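Side-chain contacts in CglIIR protein (PDB 6F1S), which is the C-terminal domain of the H subunit of the CglI restriction endonuclease, a subunit that carries a DEAD-Z1 helicase-like motor and probably hydrolyses nucleoside triphosphates: residues I52-I57 / L81-N86; K37-Y42 / I58-A63. One frame throughout, in Å; residues are numbered along the deposited sequence.

How the interactions relate
Both contacts use helix 54-61, which follows edge strand 49-52 of the mixed sheet. Interaction 1 joins its first turn to the end of helix 73-86, and interaction 2 joins its last turn to helix 32-46, so one short helix packs against two longer ones. The centres of the contacts lie about 15 Å apart, yet they meet through Ile52, the last residue of the edge strand. Ile52 CB packs on Tyr42 OH at 3.6 Å, and Ile52 CD1 reaches Ile60 CD1 at 4.2 Å. Strand 92-100 touches both, Ala92 meeting Met54 and Met94 meeting Ile60. Neither contact has a hydrogen bond between its segments.

Interaction 1: I52-I57 / L81-N86; sequences IGMRAI and LDFERN
Met54, in the first turn of helix 54-61, faces Glu84 near the end of helix 73-86, with their CA atoms 7.1 Å apart, the shortest such spacing between the two segments. Gly53, right after edge strand 49-52 of the five-stranded sheet, holds the N-cap position, its O taking the N-H of Ile57 (N to O 3.1 Å). Met54, modelled as selenomethionine, touches the other segment through CB, CG and CE. Its CB lies 3.6 Å from Glu84 CG, and its own CG is 3.7 Å from that same Glu84 CG. The two side chains run alongside each other in opposite directions, methylene against methylene. Glu84 stays extended beyond CG, which carries its carboxylate past the Met54 stem, with CD 4.0 Å from Met54 CB. Met54 bends at chi2 (-56°), and that turn swings the selenium and methyl away from Glu84 toward Phe83. There Met54 CE rests on Phe83 CB at 3.9 Å; it approaches the stem of the phenylalanine, while the ring leads off toward Leu90, Pro125 and Pro160. Leu80, Ala92 and Pro125 close round Met54 as well, burying it. With no hydrogen bond or salt bridge between the segments, the join depends on dispersion between Met54 and two carbon stems, while the Glu84 carboxylate, close to the amino end of helix 54-61, may gain a little from that helix's dipole.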
ATOM      1  N   ILE A  52      -9.470   7.448  -6.316  1.00 25.00           N
ATOM      2  CA  ILE A  52     -10.451   6.589  -5.673  1.00 24.22           C
ATOM      3  C   ILE A  52     -10.981   7.272  -4.411  1.00 24.36           C
ATOM      4  O   ILE A  52     -10.245   7.984  -3.728  1.00 25.76           O
ATOM      5  CB  ILE A  52      -9.835   5.212  -5.344  1.00 22.08           C
ATOM      6  CG1 ILE A  52     -10.889   4.244  -4.804  1.00 22.95           C
ATOM      7  CG2 ILE A  52      -8.663   5.365  -4.388  1.00 21.46           C
ATOM      8  CD1 ILE A  52     -10.351   2.861  -4.505  1.00 23.57           C
ATOM      9  N   GLY A  53     -12.266   7.077  -4.127  1.00 23.57           N
ATOM     10  CA  GLY A  53     -12.910   7.704  -2.984  1.00 24.06           C
ATOM     11  C   GLY A  53     -12.383   7.218  -1.645  1.00 25.94           C
ATOM     12  O   GLY A  53     -11.977   6.065  -1.509  1.00 26.22           O
HETATM   13  N   MSE A  54     -12.413   8.104  -0.653  1.00 27.57           N
HETATM   14  CA  MSE A  54     -11.857   7.843   0.676  1.00 29.10           C
HETATM   15  C   MSE A  54     -12.368   6.570   1.327  1.00 31.14           C
HETATM   16  O   MSE A  54     -11.588   5.780   1.849  1.00 31.94           O
HETATM   17  CB  MSE A  54     -12.152   9.021   1.607  1.00 32.90           C
HETATM   18  CG  MSE A  54     -11.457  10.302   1.203  1.00 37.17           C
HETATM   19 SE   MSE A  54      -9.529  10.049   1.060  1.00 69.40          SE
HETATM   20  CE  MSE A  54      -9.022  11.892   0.684  1.00 44.25           C
ATOM     21  N   ARG A  55     -13.680   6.379   1.304  1.00 31.70           N
ATOM     22  CA  ARG A  55     -14.286   5.205   1.911  1.00 31.11           C
ATOM     23  C   ARG A  55     -13.788   3.904   1.276  1.00 29.24           C
ATOM     24  O   ARG A  55     -13.670   2.874   1.950  1.00 27.90           O
ATOM     25  CB  ARG A  55     -15.808   5.293   1.814  1.00 34.50           C
ATOM     26  CG  ARG A  55     -16.515   4.102   2.408  1.00 38.98           C
ATOM     27  CD  ARG A  55     -18.013   4.186   2.215  1.00 42.67           C
ATOM     28  NE  ARG A  55     -18.672   2.966   2.669  1.00 45.44           N
ATOM     29  CZ  ARG A  55     -19.982   2.760   2.607  1.00 48.24           C
ATOM     30  NH1 ARG A  55     -20.780   3.697   2.112  1.00 49.39           N
ATOM     31  NH2 ARG A  55     -20.491   1.616   3.041  1.00 50.02           N
ATOM     32  N   ALA A  56     -13.487   3.951  -0.018  1.00 27.40           N
ATOM     33  CA  ALA A  56     -13.041   2.756  -0.727  1.00 26.08           C
ATOM     34  C   ALA A  56     -11.603   2.424  -0.354  1.00 25.70           C
ATOM     35  O   ALA A  56     -11.243   1.256  -0.204  1.00 26.78           O
ATOM     36  CB  ALA A  56     -13.177   2.941  -2.228  1.00 25.36           C
ATOM     37  N   ILE A  57     -10.787   3.464  -0.214  1.00 24.34           N
ATOM     38  CA  ILE A  57      -9.438   3.339   0.319  1.00 25.99           C
ATOM     39  C   ILE A  57      -9.443   2.691   1.701  1.00 27.34           C
ATOM     40  O   ILE A  57      -8.697   1.738   1.949  1.00 26.83           O
ATOM     41  CB  ILE A  57      -8.746   4.715   0.420  1.00 27.45           C
ATOM     42  CG1 ILE A  57      -8.209   5.144  -0.939  1.00 27.76           C
ATOM     43  CG2 ILE A  57      -7.595   4.665   1.402  1.00 28.24           C
ATOM     44  CD1 ILE A  57      -6.966   4.393  -1.364  1.00 27.52           C
ATOM     45  N   LEU A  81     -10.277  10.475   6.983  1.00 39.69           N
ATOM     46  CA  LEU A  81     -11.625  10.864   7.394  1.00 42.17           C
ATOM     47  C   LEU A  81     -11.706  12.368   7.657  1.00 44.32           C
ATOM     48  O   LEU A  81     -12.724  13.000   7.373  1.00 43.82           O
ATOM     49  CB  LEU A  81     -12.062  10.087   8.637  1.00 41.64           C
ATOM     50  CG  LEU A  81     -12.254   8.578   8.453  1.00 41.93           C
ATOM     51  CD1 LEU A  81     -12.727   7.930   9.747  1.00 42.16           C
ATOM     52  CD2 LEU A  81     -13.232   8.292   7.321  1.00 42.02           C
ATOM     53  N   ASP A  82     -10.630  12.935   8.198  1.00 45.76           N
ATOM     54  CA  ASP A  82     -10.549  14.376   8.393  1.00 48.08           C
ATOM     55  C   ASP A  82     -10.626  15.096   7.049  1.00 49.63           C
ATOM     56  O   ASP A  82     -11.269  16.136   6.930  1.00 50.83           O
ATOM     57  CB  ASP A  82      -9.264  14.756   9.132  1.00 48.49           C
ATOM     58  N   PHE A  83      -9.979  14.530   6.036  1.00 50.60           N
ATOM     59  CA  PHE A  83     -10.053  15.072   4.683  1.00 51.37           C
ATOM     60  C   PHE A  83     -11.467  15.004   4.120  1.00 53.01           C
ATOM     61  O   PHE A  83     -11.883  15.885   3.372  1.00 53.25           O
ATOM     62  CB  PHE A  83      -9.095  14.333   3.756  1.00 50.37           C
ATOM     63  CG  PHE A  83      -7.665  14.736   3.925  1.00 50.35           C
ATOM     64  CD1 PHE A  83      -7.321  16.068   4.032  1.00 50.79           C
ATOM     65  CD2 PHE A  83      -6.666  13.783   3.992  1.00 49.83           C
ATOM     66  CE1 PHE A  83      -6.001  16.444   4.190  1.00 51.03           C
ATOM     67  CE2 PHE A  83      -5.349  14.151   4.153  1.00 49.48           C
ATOM     68  CZ  PHE A  83      -5.015  15.484   4.253  1.00 49.86           C
ATOM     69  N   GLU A  84     -12.198  13.953   4.477  1.00 54.77           N
ATOM     70  CA  GLU A  84     -13.579  13.804   4.038  1.00 56.99           C
ATOM     71  C   GLU A  84     -14.443  14.952   4.536  1.00 58.86           C
ATOM     72  O   GLU A  84     -15.197  15.550   3.769  1.00 58.91           O
ATOM     73  CB  GLU A  84     -14.167  12.477   4.520  1.00 58.46           C
ATOM     74  CG  GLU A  84     -14.211  11.393   3.464  1.00 59.76           C
ATOM     75  CD  GLU A  84     -15.233  10.315   3.779  1.00 61.32           C
ATOM     76  OE1 GLU A  84     -14.975   9.480   4.672  1.00 62.24           O
ATOM     77  OE2 GLU A  84     -16.302  10.307   3.133  1.00 62.45           O
ATOM     78  N   ARG A  85     -14.325  15.257   5.825  1.00 61.05           N
ATOM     79  CA  ARG A  85     -15.155  16.282   6.444  1.00 64.33           C
ATOM     80  C   ARG A  85     -14.732  17.686   6.019  1.00 63.98           C
ATOM     81  O   ARG A  85     -15.574  18.567   5.848  1.00 63.76           O
ATOM     82  CB  ARG A  85     -15.115  16.149   7.969  1.00 67.17           C
ATOM     83  CG  ARG A  85     -15.781  14.879   8.486  1.00 69.25           C
ATOM     84  CD  ARG A  85     -15.841  14.840  10.008  1.00 71.62           C
ATOM     85  NE  ARG A  85     -14.522  14.669  10.610  1.00 73.25           N
ATOM     86  CZ  ARG A  85     -14.012  13.499  10.980  1.00 74.52           C
ATOM     87  NH1 ARG A  85     -14.709  12.382  10.813  1.00 75.16           N
ATOM     88  NH2 ARG A  85     -12.801  13.445  11.519  1.00 74.53           N
ATOM     89  N   ASN A  86     -13.433  17.886   5.835  1.00 63.49           N
ATOM     90  CA  ASN A  86     -12.918  19.203   5.475  1.00 63.96           C
ATOM     91  C   ASN A  86     -12.979  19.468   3.974  1.00 63.42           C
ATOM     92  O   ASN A  86     -13.352  20.558   3.546  1.00 66.88           O
ATOM     93  CB  ASN A  86     -11.482  19.365   5.977  1.00 64.19           C
ATOM     94  CG  ASN A  86     -11.369  19.187   7.481  1.00 64.18           C
ATOM     95  OD1 ASN A  86     -12.376  19.115   8.185  1.00 64.55           O
ATOM     96  ND2 ASN A  86     -10.138  19.116   7.982  1.00 63.30           N
TER

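Interaction 2: K37-Y42 / I58-A63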
ATOM      1  N   LYS A  37      -7.959 -10.986  -5.335  1.00 26.81           N
ATOM      2  CA  LYS A  37      -9.012 -10.997  -6.347  1.00 28.65           C
ATOM      3  C   LYS A  37      -9.614  -9.602  -6.515  1.00 25.33           C
ATOM      4  O   LYS A  37      -9.856  -9.145  -7.631  1.00 24.82           O
ATOM      5  CB  LYS A  37     -10.104 -12.001  -5.965  1.00 33.29           C
ATOM      6  CG  LYS A  37     -11.176 -12.220  -7.024  1.00 37.70           C
ATOM      7  CD  LYS A  37     -12.363 -12.991  -6.450  1.00 42.20           C
ATOM      8  CE  LYS A  37     -13.301 -13.493  -7.542  1.00 45.84           C
ATOM      9  NZ  LYS A  37     -12.678 -14.585  -8.345  1.00 49.19           N
ATOM     10  N   LYS A  38      -9.842  -8.937  -5.389  1.00 23.98           N
ATOM     11  CA  LYS A  38     -10.418  -7.596  -5.365  1.00 25.10           C
ATOM     12  C   LYS A  38      -9.509  -6.557  -6.030  1.00 20.85           C
ATOM     13  O   LYS A  38      -9.955  -5.797  -6.890  1.00 19.18           O
ATOM     14  CB  LYS A  38     -10.721  -7.191  -3.919  1.00 27.91           C
ATOM     15  CG  LYS A  38     -10.877  -5.696  -3.685  1.00 33.52           C
ATOM     16  CD  LYS A  38     -12.322  -5.238  -3.822  1.00 39.76           C
ATOM     17  CE  LYS A  38     -12.538  -3.883  -3.151  1.00 39.86           C
ATOM     18  NZ  LYS A  38     -12.283  -3.942  -1.681  1.00 39.75           N
ATOM     19  N   LEU A  39      -8.238  -6.534  -5.635  1.00 17.55           N
ATOM     20  CA  LEU A  39      -7.292  -5.557  -6.170  1.00 16.79           C
ATOM     21  C   LEU A  39      -6.988  -5.812  -7.647  1.00 16.10           C
ATOM     22  O   LEU A  39      -6.882  -4.872  -8.436  1.00 15.82           O
ATOM     23  CB  LEU A  39      -5.993  -5.555  -5.352  1.00 14.81           C
ATOM     24  CG  LEU A  39      -6.097  -5.031  -3.913  1.00 14.92           C
ATOM     25  CD1 LEU A  39      -4.744  -5.074  -3.211  1.00 13.93           C
ATOM     26  CD2 LEU A  39      -6.665  -3.617  -3.885  1.00 13.15           C
ATOM     27  N   LEU A  40      -6.860  -7.082  -8.024  1.00 14.95           N
ATOM     28  CA  LEU A  40      -6.603  -7.428  -9.419  1.00 15.31           C
ATOM     29  C   LEU A  40      -7.806  -7.134 -10.320  1.00 14.04           C
ATOM     30  O   LEU A  40      -7.636  -6.767 -11.483  1.00 12.77           O
ATOM     31  CB  LEU A  40      -6.199  -8.896  -9.543  1.00 16.82           C
ATOM     32  CG  LEU A  40      -4.815  -9.241  -8.986  1.00 18.82           C
ATOM     33  CD1 LEU A  40      -4.530 -10.726  -9.145  1.00 17.32           C
ATOM     34  CD2 LEU A  40      -3.727  -8.401  -9.652  1.00 13.43           C
ATOM     35  N   ALA A  41      -9.018  -7.291  -9.789  1.00 13.22           N
ATOM     36  CA  ALA A  41     -10.216  -6.930 -10.548  1.00 14.87           C
ATOM     37  C   ALA A  41     -10.280  -5.419 -10.717  1.00 15.78           C
ATOM     38  O   ALA A  41     -10.731  -4.923 -11.747  1.00 18.31           O
ATOM     39  CB  ALA A  41     -11.473  -7.441  -9.872  1.00 14.85           C
ATOM     40  N   TYR A  42      -9.825  -4.691  -9.702  1.00 13.58           N
ATOM     41  CA  TYR A  42      -9.796  -3.234  -9.768  1.00 16.08           C
ATOM     42  C   TYR A  42      -8.778  -2.781 -10.813  1.00 16.01           C
ATOM     43  O   TYR A  42      -9.062  -1.896 -11.622  1.00 16.03           O
ATOM     44  CB  TYR A  42      -9.463  -2.627  -8.397  1.00 17.44           C
ATOM     45  CG  TYR A  42      -9.543  -1.115  -8.349  1.00 17.22           C
ATOM     46  CD1 TYR A  42      -8.521  -0.326  -8.864  1.00 14.97           C
ATOM     47  CD2 TYR A  42     -10.639  -0.474  -7.777  1.00 18.31           C
ATOM     48  CE1 TYR A  42      -8.591   1.051  -8.829  1.00 15.77           C
ATOM     49  CE2 TYR A  42     -10.716   0.908  -7.733  1.00 17.85           C
ATOM     50  CZ  TYR A  42      -9.689   1.666  -8.260  1.00 17.50           C
ATOM     51  OH  TYR A  42      -9.756   3.038  -8.221  1.00 17.69           O
ATOM     52  N   ILE A  58     -10.277   3.224   2.595  1.00 27.78           N
ATOM     53  CA  ILE A  58     -10.362   2.721   3.965  1.00 28.01           C
ATOM     54  C   ILE A  58     -10.648   1.226   3.972  1.00 26.76           C
ATOM     55  O   ILE A  58     -10.002   0.456   4.682  1.00 25.65           O
ATOM     56  CB  ILE A  58     -11.469   3.422   4.773  1.00 29.44           C
ATOM     57  CG1 ILE A  58     -11.245   4.930   4.824  1.00 30.08           C
ATOM     58  CG2 ILE A  58     -11.545   2.844   6.172  1.00 30.40           C
ATOM     59  CD1 ILE A  58      -9.961   5.326   5.466  1.00 32.21           C
ATOM     60  N   THR A  59     -11.630   0.837   3.166  1.00 26.07           N
ATOM     61  CA  THR A  59     -12.077  -0.547   3.069  1.00 26.03           C
ATOM     62  C   THR A  59     -10.933  -1.469   2.676  1.00 25.42           C
ATOM     63  O   THR A  59     -10.803  -2.575   3.201  1.00 27.19           O
ATOM     64  CB  THR A  59     -13.225  -0.680   2.046  1.00 26.11           C
ATOM     65  OG1 THR A  59     -14.306   0.178   2.434  1.00 26.98           O
ATOM     66  CG2 THR A  59     -13.718  -2.118   1.962  1.00 25.47           C
ATOM     67  N   ILE A  60     -10.108  -1.000   1.744  1.00 22.79           N
ATOM     68  CA  ILE A  60      -8.944  -1.749   1.285  1.00 21.77           C
ATOM     69  C   ILE A  60      -7.897  -1.840   2.390  1.00 22.28           C
ATOM     70  O   ILE A  60      -7.331  -2.906   2.639  1.00 23.82           O
ATOM     71  CB  ILE A  60      -8.333  -1.097   0.029  1.00 19.90           C
ATOM     72  CG1 ILE A  60      -9.256  -1.316  -1.174  1.00 18.63           C
ATOM     73  CG2 ILE A  60      -6.936  -1.631  -0.240  1.00 18.00           C
ATOM     74  CD1 ILE A  60      -8.904  -0.478  -2.377  1.00 17.73           C
ATOM     75  N   LEU A  61      -7.662  -0.721   3.068  1.00 21.65           N
ATOM     76  CA  LEU A  61      -6.706  -0.681   4.167  1.00 23.66           C
ATOM     77  C   LEU A  61      -7.119  -1.608   5.311  1.00 26.49           C
ATOM     78  O   LEU A  61      -6.266  -2.229   5.947  1.00 28.35           O
ATOM     79  CB  LEU A  61      -6.541   0.758   4.675  1.00 24.30           C
ATOM     80  CG  LEU A  61      -5.833   1.729   3.718  1.00 23.86           C
ATOM     81  CD1 LEU A  61      -5.825   3.149   4.271  1.00 22.82           C
ATOM     82  CD2 LEU A  61      -4.412   1.270   3.420  1.00 21.15           C
ATOM     83  N   ASN A  62      -8.424  -1.717   5.561  1.00 26.54           N
ATOM     84  CA  ASN A  62      -8.936  -2.594   6.616  1.00 27.15           C
ATOM     85  C   ASN A  62      -8.642  -4.062   6.364  1.00 24.91           C
ATOM     86  O   ASN A  62      -8.720  -4.878   7.275  1.00 25.66           O
ATOM     87  CB  ASN A  62     -10.444  -2.417   6.786  1.00 29.76           C
ATOM     88  CG  ASN A  62     -10.799  -1.142   7.510  1.00 31.32           C
ATOM     89  OD1 ASN A  62     -10.076  -0.700   8.402  1.00 34.47           O
ATOM     90  ND2 ASN A  62     -11.915  -0.538   7.127  1.00 31.49           N
ATOM     91  N   ALA A  63      -8.314  -4.403   5.124  1.00 22.59           N
ATOM     92  CA  ALA A  63      -7.978  -5.777   4.794  1.00 20.60           C
ATOM     93  C   ALA A  63      -6.596  -6.120   5.326  1.00 22.34           C
ATOM     94  O   ALA A  63      -6.192  -7.286   5.330  1.00 23.53           O
ATOM     95  CB  ALA A  63      -8.049  -5.998   3.301  1.00 18.55           C
TER
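Leu39 and Ile60 cross at an angle, branch against branch, and make the apolar centre of this contact between helices 32-46 and 54-61. Ile60 points toward the other helix and offers two arms: its CD1 lies 4.1 Å from Leu39 CD2, and its CG2 meets that same methyl at 4.2 Å. Leu39 leaves its backbone at a slant, and its CD2 branch is the part that reaches the isoleucine. In Ile60, CG1 stands anti to the carbonyl carbon (chi1 -71°), which sets the places of CG1 and CG2, and the extended chi2 (168°) carries CD1 on to Leu39. The backbones stay well apart, 8.5 Å between the CA atoms of Leu39 and Ile60, so side chains alone bridge the gap. In the fold, the pair lies between helices that flank strand 49-52 in sequence and that rest on the mixed five-stranded sheet of this alpha/beta domain: Leu39 packs onto Leu129 and Trp153, and Ile60 onto Met94. Lys38 covers the solvent side. Its chain bends at chi2 (91°) and again at chi4, and it crosses Ile60 obliquely, bringing NZ to 4.0 Å from Ile60 CG1. The same NZ sits 4.3 Å from Thr59 CG2, so the ammonium meets the threonine by its methyl, while Thr59 OG1 is hydrogen-bonded to Arg55 O within its own helix.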